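Local coordinates for protein N-acetylglucosamine-6-phosphate deacetylase (Mycobacterium smegmatis, PDB 6FV4) that probably removes the acetyl group from N-acetylglucosamine-6-phosphate, as a metal-dependent hydrolase of the NagA family, at residues E138-H150 / V199-Q211. The protein carries 1 engineered substitution. Residues are numbered along the deposited sequence; the frame is centred on the assembly and turned at random.
With CD (cadmium ion), chain J; ZN (zinc ion), chain H.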
ATOM      1  N   GLU B 138      -9.505  15.799  18.872  1.00 31.94           N
ATOM      2  CA  GLU B 138     -10.137  14.933  17.872  1.00 27.06           C
ATOM      3  C   GLU B 138     -11.608  15.326  17.745  1.00 32.91           C
ATOM      4  O   GLU B 138     -12.523  14.638  18.203  1.00 28.45           O
ATOM      5  CB  GLU B 138      -9.985  13.469  18.237  1.00 32.31           C
ATOM      6  CG  GLU B 138     -10.456  12.566  17.074  1.00 27.13           C
ATOM      7  CD  GLU B 138     -10.282  11.110  17.349  1.00 30.71           C
ATOM      8  OE1 GLU B 138     -10.356  10.741  18.523  1.00 32.74           O
ATOM      9  OE2 GLU B 138     -10.082  10.338  16.388  1.00 33.13           O
ATOM     10  N   GLY B 139     -11.811  16.475  17.106  1.00 31.73           N
ATOM     11  CA  GLY B 139     -13.098  17.123  17.083  1.00 30.77           C
ATOM     12  C   GLY B 139     -12.955  18.540  17.609  1.00 29.35           C
ATOM     13  O   GLY B 139     -12.000  18.864  18.321  1.00 28.35           O
ATOM     14  N   PRO B 140     -13.916  19.409  17.293  1.00 29.13           N
ATOM     15  CA  PRO B 140     -15.214  19.143  16.665  1.00 31.16           C
ATOM     16  C   PRO B 140     -15.274  19.354  15.153  1.00 30.39           C
ATOM     17  O   PRO B 140     -16.348  19.232  14.565  1.00 32.72           O
ATOM     18  CB  PRO B 140     -16.116  20.171  17.353  1.00 33.95           C
ATOM     19  CG  PRO B 140     -15.211  21.357  17.475  1.00 29.47           C
ATOM     20  CD  PRO B 140     -13.813  20.816  17.729  1.00 30.47           C
ATOM     21  N   TRP B 141     -14.151  19.677  14.525  1.00 29.36           N
ATOM     22  CA  TRP B 141     -14.160  20.034  13.107  1.00 28.56           C
ATOM     23  C   TRP B 141     -14.012  18.808  12.211  1.00 31.72           C
ATOM     24  O   TRP B 141     -13.181  18.725  11.291  1.00 30.31           O
ATOM     25  CB  TRP B 141     -13.085  21.080  12.874  1.00 28.80           C
ATOM     26  CG  TRP B 141     -13.313  22.196  13.865  1.00 28.62           C
ATOM     27  CD1 TRP B 141     -14.440  22.950  13.984  1.00 32.19           C
ATOM     28  CD2 TRP B 141     -12.423  22.641  14.895  1.00 28.47           C
ATOM     29  NE1 TRP B 141     -14.304  23.857  15.004  1.00 31.88           N
ATOM     30  CE2 TRP B 141     -13.076  23.691  15.584  1.00 31.12           C
ATOM     31  CE3 TRP B 141     -11.137  22.266  15.300  1.00 26.73           C
ATOM     32  CZ2 TRP B 141     -12.491  24.359  16.652  1.00 30.68           C
ATOM     33  CZ3 TRP B 141     -10.553  22.926  16.352  1.00 31.30           C
ATOM     34  CH2 TRP B 141     -11.231  23.974  17.024  1.00 32.13           C
ATOM     35  N   LEU B 142     -14.878  17.842  12.498  1.00 30.97           N
ATOM     36  CA  LEU B 142     -14.947  16.541  11.847  1.00 32.18           C
ATOM     37  C   LEU B 142     -16.188  16.450  10.965  1.00 35.15           C
ATOM     38  O   LEU B 142     -17.084  17.301  11.007  1.00 32.08           O
ATOM     39  CB  LEU B 142     -14.958  15.423  12.892  1.00 31.41           C
ATOM     40  CG  LEU B 142     -13.921  15.526  14.009  1.00 27.15           C
ATOM     41  CD1 LEU B 142     -14.003  14.316  14.917  1.00 27.56           C
ATOM     42  CD2 LEU B 142     -12.511  15.691  13.439  1.00 27.36           C
ATOM     43  N   SER B 143     -16.231  15.399  10.144  1.00 34.72           N
ATOM     44  CA  SER B 143     -17.368  15.200   9.254  1.00 34.42           C
ATOM     45  C   SER B 143     -17.494  13.755   8.797  1.00 37.44           C
ATOM     46  O   SER B 143     -17.337  13.466   7.609  1.00 37.84           O
ATOM     47  CB  SER B 143     -17.256  16.110   8.030  1.00 35.97           C
ATOM     48  OG  SER B 143     -18.522  16.263   7.409  1.00 42.22           O
ATOM     49  N   THR B 144     -17.768  12.836   9.716  1.00 38.98           N
ATOM     50  CA  THR B 144     -18.141  11.496   9.292  1.00 38.87           C
ATOM     51  C   THR B 144     -19.195  10.948  10.241  1.00 40.06           C
ATOM     52  O   THR B 144     -19.267  11.331  11.417  1.00 39.90           O
ATOM     53  CB  THR B 144     -16.938  10.534   9.210  1.00 37.32           C
ATOM     54  OG1 THR B 144     -17.350   9.325   8.569  1.00 37.40           O
ATOM     55  CG2 THR B 144     -16.409  10.185  10.595  1.00 38.85           C
ATOM     56  N   LEU B 145     -20.034  10.068   9.697  1.00 38.91           N
ATOM     57  CA  LEU B 145     -21.016   9.324  10.470  1.00 42.27           C
ATOM     58  C   LEU B 145     -20.657   7.850  10.575  1.00 43.92           C
ATOM     59  O   LEU B 145     -21.446   7.064  11.113  1.00 45.33           O
ATOM     60  CB  LEU B 145     -22.411   9.489   9.857  1.00 42.19           C
ATOM     61  CG  LEU B 145     -22.857  10.924   9.572  1.00 43.01           C
ATOM     62  CD1 LEU B 145     -24.340  10.990   9.194  1.00 41.52           C
ATOM     63  CD2 LEU B 145     -22.557  11.836  10.773  1.00 46.24           C
ATOM     64  N   ARG B 146     -19.492   7.455  10.063  1.00 41.33           N
ATOM     65  CA  ARG B 146     -19.080   6.060  10.089  1.00 43.69           C
ATOM     66  C   ARG B 146     -18.859   5.599  11.526  1.00 47.83           C
ATOM     67  O   ARG B 146     -18.736   6.406  12.456  1.00 50.38           O
ATOM     68  CB  ARG B 146     -17.804   5.853   9.263  1.00 43.20           C
ATOM     69  CG  ARG B 146     -18.011   6.071   7.774  1.00 37.51           C
ATOM     70  CD  ARG B 146     -16.716   6.016   6.964  1.00 39.26           C
ATOM     71  NE  ARG B 146     -17.004   6.393   5.584  1.00 36.73           N
ATOM     72  CZ  ARG B 146     -17.356   5.537   4.631  1.00 34.83           C
ATOM     73  NH1 ARG B 146     -17.418   4.239   4.889  1.00 34.16           N
ATOM     74  NH2 ARG B 146     -17.630   5.984   3.412  1.00 34.83           N
ATOM     75  N   CYS B 147     -18.837   4.280  11.700  1.00 45.82           N
ATOM     76  CA  CYS B 147     -18.546   3.702  13.003  1.00 47.40           C
ATOM     77  C   CYS B 147     -17.186   4.180  13.487  1.00 51.94           C
ATOM     78  O   CYS B 147     -16.191   4.122  12.757  1.00 45.11           O
ATOM     79  CB  CYS B 147     -18.588   2.181  12.933  1.00 55.65           C
ATOM     80  SG  CYS B 147     -20.258   1.533  12.731  1.00 75.05           S
ATOM     81  N   GLY B 148     -17.156   4.672  14.723  1.00 52.81           N
ATOM     82  CA  GLY B 148     -16.031   5.411  15.247  1.00 48.45           C
ATOM     83  C   GLY B 148     -16.347   6.863  15.536  1.00 48.01           C
ATOM     84  O   GLY B 148     -15.629   7.492  16.328  1.00 44.05           O
ATOM     85  N   ALA B 149     -17.395   7.411  14.913  1.00 46.36           N
ATOM     86  CA  ALA B 149     -17.819   8.773  15.202  1.00 45.33           C
ATOM     87  C   ALA B 149     -18.064   8.934  16.697  1.00 45.63           C
ATOM     88  O   ALA B 149     -18.606   8.041  17.353  1.00 49.38           O
ATOM     89  CB  ALA B 149     -19.085   9.116  14.411  1.00 47.11           C
ATOM     90  N   HIS B 150     -17.650  10.076  17.235  1.00 44.55           N
ATOM     91  CA  HIS B 150     -17.644  10.279  18.689  1.00 43.66           C
ATOM     92  C   HIS B 150     -18.949  10.919  19.150  1.00 48.69           C
ATOM     93  O   HIS B 150     -19.729  10.291  19.872  1.00 49.31           O
ATOM     94  CB  HIS B 150     -16.420  11.101  19.094  1.00 42.81           C
ATOM     95  CG  HIS B 150     -15.124  10.413  18.803  1.00 42.68           C
ATOM     96  ND1 HIS B 150     -14.875   9.109  19.180  1.00 41.41           N
ATOM     97  CD2 HIS B 150     -14.016  10.836  18.148  1.00 41.61           C
ATOM     98  CE1 HIS B 150     -13.664   8.759  18.771  1.00 36.56           C
ATOM     99  NE2 HIS B 150     -13.117   9.794  18.155  1.00 29.79           N
ATOM    100  N   VAL B 199       0.145  20.600  15.101  1.00 29.67           N
ATOM    101  CA  VAL B 199       0.059  19.619  14.022  1.00 25.48           C
ATOM    102  C   VAL B 199      -1.386  19.509  13.552  1.00 26.97           C
ATOM    103  O   VAL B 199      -2.322  19.404  14.360  1.00 28.63           O
ATOM    104  CB  VAL B 199       0.596  18.252  14.477  1.00 28.76           C
ATOM    105  CG1 VAL B 199       0.425  17.222  13.369  1.00 26.71           C
ATOM    106  CG2 VAL B 199       2.074  18.336  14.888  1.00 31.40           C
ATOM    107  N   ALA B 200      -1.581  19.544  12.240  1.00 28.67           N
ATOM    108  CA  ALA B 200      -2.888  19.310  11.648  1.00 25.49           C
ATOM    109  C   ALA B 200      -2.942  17.852  11.204  1.00 29.88           C
ATOM    110  O   ALA B 200      -2.085  17.404  10.432  1.00 28.62           O
ATOM    111  CB  ALA B 200      -3.136  20.270  10.486  1.00 27.24           C
ATOM    112  N   ALA B 201      -3.917  17.105  11.721  1.00 28.27           N
ATOM    113  CA  ALA B 201      -4.138  15.720  11.337  1.00 29.74           C
ATOM    114  C   ALA B 201      -5.408  15.617  10.499  1.00 30.31           C
ATOM    115  O   ALA B 201      -6.338  16.399  10.678  1.00 28.52           O
ATOM    116  CB  ALA B 201      -4.237  14.816  12.574  1.00 25.51           C
ATOM    117  N   VAL B 202      -5.436  14.662   9.553  1.00 30.39           N
ATOM    118  CA  VAL B 202      -6.627  14.388   8.747  1.00 29.51           C
ATOM    119  C   VAL B 202      -7.308  13.157   9.327  1.00 27.91           C
ATOM    120  O   VAL B 202      -6.651  12.146   9.595  1.00 29.04           O
ATOM    121  CB  VAL B 202      -6.283  14.169   7.258  1.00 29.40           C
ATOM    122  CG1 VAL B 202      -7.490  13.615   6.501  1.00 29.94           C
ATOM    123  CG2 VAL B 202      -5.855  15.447   6.609  1.00 28.48           C
ATOM    124  N   GLY B 203      -8.620  13.233   9.520  1.00 25.82           N
ATOM    125  CA  GLY B 203      -9.340  12.133  10.132  1.00 24.09           C
ATOM    126  C   GLY B 203     -10.823  12.422  10.125  1.00 25.93           C
ATOM    127  O   GLY B 203     -11.260  13.529   9.794  1.00 27.87           O
ATOM    128  N   HIS B 204     -11.595  11.388  10.468  1.00 24.83           N
ATOM    129  CA  HIS B 204     -13.046  11.488  10.650  1.00 28.26           C
ATOM    130  C   HIS B 204     -13.707  12.236   9.497  1.00 30.01           C
ATOM    131  O   HIS B 204     -14.407  13.229   9.684  1.00 29.74           O
ATOM    132  CB  HIS B 204     -13.370  12.154  11.987  1.00 28.57           C
ATOM    133  CG  HIS B 204     -13.255  11.215  13.134  1.00 23.00           C
ATOM    134  ND1 HIS B 204     -14.346  10.589  13.697  1.00 23.58           N
ATOM    135  CD2 HIS B 204     -12.169  10.760  13.797  1.00 21.82           C
ATOM    136  CE1 HIS B 204     -13.940   9.794  14.668  1.00 27.85           C
ATOM    137  NE2 HIS B 204     -12.623   9.873  14.746  1.00 22.79           N
ATOM    138  N   THR B 205     -13.483  11.719   8.287  1.00 30.78           N
ATOM    139  CA  THR B 205     -13.738  12.504   7.099  1.00 26.42           C
ATOM    140  C   THR B 205     -14.221  11.615   5.963  1.00 32.79           C
ATOM    141  O   THR B 205     -13.847  10.446   5.859  1.00 28.17           O
ATOM    142  CB  THR B 205     -12.472  13.265   6.687  1.00 29.39           C
ATOM    143  OG1 THR B 205     -12.687  13.917   5.433  1.00 35.08           O
ATOM    144  CG2 THR B 205     -11.284  12.318   6.576  1.00 32.20           C
ATOM    145  N   GLU B 206     -15.081  12.202   5.133  1.00 33.66           N
ATOM    146  CA  GLU B 206     -15.526  11.660   3.863  1.00 35.02           C
ATOM    147  C   GLU B 206     -14.841  12.355   2.688  1.00 37.65           C
ATOM    148  O   GLU B 206     -15.366  12.330   1.571  1.00 35.05           O
ATOM    149  CB  GLU B 206     -17.051  11.788   3.754  1.00 37.05           C
ATOM    150  CG  GLU B 206     -17.823  11.109   4.893  1.00 35.49           C
ATOM    151  CD  GLU B 206     -17.613   9.600   4.921  1.00 42.60           C
ATOM    152  OE1 GLU B 206     -17.440   8.995   3.832  1.00 42.41           O
ATOM    153  OE2 GLU B 206     -17.618   9.011   6.027  1.00 43.14           O
ATOM    154  N   ALA B 207     -13.682  12.980   2.926  1.00 32.24           N
ATOM    155  CA  ALA B 207     -12.987  13.720   1.885  1.00 31.10           C
ATOM    156  C   ALA B 207     -12.532  12.798   0.762  1.00 31.43           C
ATOM    157  O   ALA B 207     -12.223  11.626   0.974  1.00 35.72           O
ATOM    158  CB  ALA B 207     -11.764  14.435   2.454  1.00 31.29           C
ATOM    159  N   THR B 208     -12.466  13.351  -0.439  1.00 31.06           N
ATOM    160  CA  THR B 208     -11.919  12.604  -1.551  1.00 34.30           C
ATOM    161  C   THR B 208     -10.390  12.634  -1.494  1.00 37.00           C
ATOM    162  O   THR B 208      -9.774  13.339  -0.678  1.00 31.00           O
ATOM    163  CB  THR B 208     -12.431  13.168  -2.875  1.00 36.62           C
ATOM    164  OG1 THR B 208     -11.882  14.475  -3.080  1.00 32.68           O
ATOM    165  CG2 THR B 208     -13.966  13.260  -2.871  1.00 35.28           C
ATOM    166  N   TYR B 209      -9.784  11.841  -2.375  1.00 30.17           N
ATOM    167  CA  TYR B 209      -8.334  11.863  -2.543  1.00 30.94           C
ATOM    168  C   TYR B 209      -7.832  13.278  -2.809  1.00 28.38           C
ATOM    169  O   TYR B 209      -6.858  13.726  -2.196  1.00 33.16           O
ATOM    170  CB  TYR B 209      -7.928  10.924  -3.690  1.00 26.42           C
ATOM    171  CG  TYR B 209      -6.488  11.121  -4.145  1.00 25.79           C
ATOM    172  CD1 TYR B 209      -5.440  10.484  -3.494  1.00 27.67           C
ATOM    173  CD2 TYR B 209      -6.182  11.953  -5.211  1.00 30.58           C
ATOM    174  CE1 TYR B 209      -4.119  10.675  -3.902  1.00 29.89           C
ATOM    175  CE2 TYR B 209      -4.863  12.147  -5.626  1.00 31.97           C
ATOM    176  CZ  TYR B 209      -3.844  11.510  -4.964  1.00 29.40           C
ATOM    177  OH  TYR B 209      -2.544  11.706  -5.367  1.00 33.01           O
ATOM    178  N   ASP B 210      -8.495  13.997  -3.721  1.00 31.09           N
ATOM    179  CA  ASP B 210      -8.047  15.337  -4.094  1.00 32.17           C
ATOM    180  C   ASP B 210      -8.157  16.302  -2.918  1.00 34.77           C
ATOM    181  O   ASP B 210      -7.251  17.113  -2.676  1.00 30.57           O
ATOM    182  CB  ASP B 210      -8.876  15.879  -5.260  1.00 36.51           C
ATOM    183  CG  ASP B 210      -8.654  15.125  -6.558  1.00 41.44           C
ATOM    184  OD1 ASP B 210      -7.550  14.589  -6.776  1.00 41.15           O
ATOM    185  OD2 ASP B 210      -9.603  15.087  -7.371  1.00 42.77           O
ATOM    186  N   GLN B 211      -9.293  16.259  -2.207  1.00 31.62           N
ATOM    187  CA  GLN B 211      -9.493  17.120  -1.037  1.00 33.17           C
ATOM    188  C   GLN B 211      -8.477  16.839   0.062  1.00 32.40           C
ATOM    189  O   GLN B 211      -8.089  17.758   0.798  1.00 32.87           O
ATOM    190  CB  GLN B 211     -10.904  16.936  -0.488  1.00 28.08           C
ATOM    191  CG  GLN B 211     -11.967  17.472  -1.410  1.00 33.99           C
ATOM    192  CD  GLN B 211     -13.360  17.101  -0.970  1.00 37.67           C
ATOM    193  OE1 GLN B 211     -13.604  15.992  -0.495  1.00 33.15           O
ATOM    194  NE2 GLN B 211     -14.291  18.033  -1.132  1.00 40.37           N
TER
HETATM  195 CD    CD J 403     -11.711   8.546  16.435  1.00 27.76          CD
HETATM  196 ZN    ZN H 401      -9.665   8.971  19.348  1.00 27.02          ZN
HETATM  197  O   HOH W   1     -16.959  11.556  13.426  1.00 37.36           O
HETATM  198  O   HOH W   2     -20.216   9.657   6.914  1.00 36.11           O
HETATM  199  O   HOH W   3     -13.166   6.433  16.055  1.00 31.32           O
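A chi1 of -171° and an extended chain carry the Glu-138 carboxylate to a cadmium ion, where it meets the His-204 ring, swung there by a chi1 of -79°. Glu-138 OE2 lies 2.4 Å and His-204 NE2 2.3 Å from the cadmium ion; carboxylate and imidazole planes stand 85° apart. His-150 NE2 and a water that donates to Gly-148 O are further ligands, and Glu-138 OE1 reaches the zinc ion, so one carboxylate bridges both metals. The His-204 ring is fixed from several directions: Leu-142 CD1 makes a CH-pi contact over one face, 4.0 Å from the ring centroid, and ND1 donates to a water that in turn donates to Thr-144 O. The backbone is tied as well, Ser-143 N donating to His-204 O at 2.9 Å. Farther along, Arg-146 turns its NE/NH2 side to the nearly coplanar Glu-206 carboxylate in a salt bridge, Arg-146 NE meeting Glu-206 OE2 at 2.7 Å and Arg-146 NH2 meeting Glu-206 OE1 at 3.0 Å, each oxygen through its syn lone pair. Thr-144 OG1 donates to the anti lone pair of Glu-206 OE2 at 2.6 Å and accepts from Arg-146 N, closing an ST turn. His-72 and His-74 also bind the zinc ion and His-225 the cadmium ion; metal ligands at C-terminal ends of barrel strands characterise amidohydrolases. Here the loop between strand 134-138 and helix 160-170 meets that joining strand 199-202 to helix 209-217, with strand 174-179 between the two strands.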